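Local coordinates for protein cobalamin biosynthesis precorrin-6Y methylase (CbiE) (PDB 2BB3) that probably transfers a methyl group from S-adenosyl-L-methionine to a precorrin intermediate on the pathway to adenosylcobalamin, at residues Val135-Glu139 / Val140-Asp144. Numbering follows the deposited sequence. Where two conformers were deposited one is given.
Sequences VDLSE and VAVVD
Val-140 lays its CG1 methyl against CG1 of Val-135, 3.6 Å away. With CG1 beside the backbone N (chi1 -39°), Val-140 directs its other methyl, CG2, to within 4.2 Å of CD2 of Leu-137. The same CD2 lies 4.2 Å from CG2 of Val-142, so the leucine spans alternate residues of the strand. The chain bends through the 3-10 segment 137-139: Val-140 N donates to Leu-137 O at 3.3 Å, nearly straight at hydrogen (168°) although the donor stands well above the carbonyl plane. A water lies within hydrogen-bonding distance of both Leu-137 O and Val-140 O. In the conformer described, Asp-136 OD1 accepts Ser-138 N at 3.0 Å, close to the carboxylate plane, which makes an Asx turn, while Ser-138 OG reaches the same oxygen at 2.7 Å from above it. Glu-139 OE1 takes Asp-136 N at 3.2 Å and forms a salt bridge with Arg-109 of the second subunit, tying the turn to the dimer interface. The turn thus leads from helix 125-133, whose Leu-130 meets Val-135 and Leu-137, into strand 140-144, within this chain an outermost strand of the mixed sheet, paired in parallel with strand 162-167.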
# COMPACT_ATOMS: atom_id res chain seq x y z
N VAL A 135 6.38 10.16 -3.89
CA VAL A 135 5.01 10.66 -4.01
C VAL A 135 4.09 9.94 -3.03
O VAL A 135 4.20 8.74 -2.83
CB VAL A 135 4.48 10.47 -5.46
CG1 VAL A 135 3.00 10.83 -5.53
CG2 VAL A 135 5.28 11.37 -6.42
N ASP A 136 3.19 10.69 -2.40
CA ASP A 136 2.27 10.11 -1.42
C ASP A 136 1.08 9.44 -2.12
O ASP A 136 0.63 9.90 -3.17
CB ASP A 136 1.76 11.19 -0.44
CG ASP A 136 1.27 10.60 0.87
OD1 ASP A 136 0.07 10.25 0.99
OD2 ASP A 136 2.09 10.50 1.81
N LEU A 137 0.59 8.36 -1.52
CA LEU A 137 -0.56 7.60 -2.04
C LEU A 137 -1.79 8.52 -2.05
O LEU A 137 -2.68 8.37 -2.90
CB LEU A 137 -0.86 6.37 -1.15
CG LEU A 137 -1.37 5.02 -1.69
CD1 LEU A 137 -2.11 4.25 -0.57
CD2 LEU A 137 -2.26 5.18 -2.90
N SER A 138 -1.86 9.46 -1.11
CA SER A 138 -3.03 10.35 -1.07
C SER A 138 -2.99 11.44 -2.14
O SER A 138 -3.88 12.28 -2.22
CB SER A 138 -3.18 10.99 0.31
OG SER A 138 -2.06 11.80 0.57
N GLU A 139 -1.96 11.39 -2.98
CA GLU A 139 -1.78 12.36 -4.05
C GLU A 139 -2.07 11.75 -5.41
O GLU A 139 -1.97 12.44 -6.41
CB GLU A 139 -0.34 12.89 -4.04
CG GLU A 139 -0.10 14.01 -3.05
CD GLU A 139 1.37 14.17 -2.67
OE1 GLU A 139 2.27 13.63 -3.38
OE2 GLU A 139 1.62 14.84 -1.65
N VAL A 140 -2.41 10.46 -5.44
CA VAL A 140 -2.65 9.81 -6.70
C VAL A 140 -3.93 8.98 -6.73
O VAL A 140 -4.64 8.87 -5.74
CB VAL A 140 -1.43 8.83 -7.05
CG1 VAL A 140 -0.14 9.47 -6.64
CG2 VAL A 140 -1.59 7.49 -6.36
N ALA A 141 -4.23 8.45 -7.92
CA ALA A 141 -5.36 7.57 -8.14
C ALA A 141 -4.71 6.36 -8.82
O ALA A 141 -4.09 6.48 -9.87
CB ALA A 141 -6.40 8.20 -9.05
N VAL A 142 -4.83 5.21 -8.18
CA VAL A 142 -4.28 3.98 -8.73
C VAL A 142 -5.29 3.46 -9.74
O VAL A 142 -6.46 3.31 -9.41
CB VAL A 142 -4.05 2.93 -7.60
CG1 VAL A 142 -3.73 1.56 -8.20
CG2 VAL A 142 -2.92 3.39 -6.67
N VAL A 143 -4.83 3.18 -10.96
CA VAL A 143 -5.69 2.68 -12.03
C VAL A 143 -5.25 1.28 -12.48
O VAL A 143 -4.07 1.03 -12.68
CB VAL A 143 -5.65 3.63 -13.23
CG1 VAL A 143 -6.42 3.04 -14.41
CG2 VAL A 143 -6.22 5.00 -12.83
N ASP A 144 -6.21 0.38 -12.63
CA ASP A 144 -5.89 -0.97 -13.05
C ASP A 144 -5.96 -1.03 -14.58
O ASP A 144 -7.03 -1.21 -15.15
CB ASP A 144 -6.85 -1.99 -12.42
CG ASP A 144 -6.47 -3.42 -12.74
OD1 ASP A 144 -5.57 -3.61 -13.57
OD2 ASP A 144 -7.07 -4.35 -12.17
O HOH W 1 -5.18 7.05 -3.78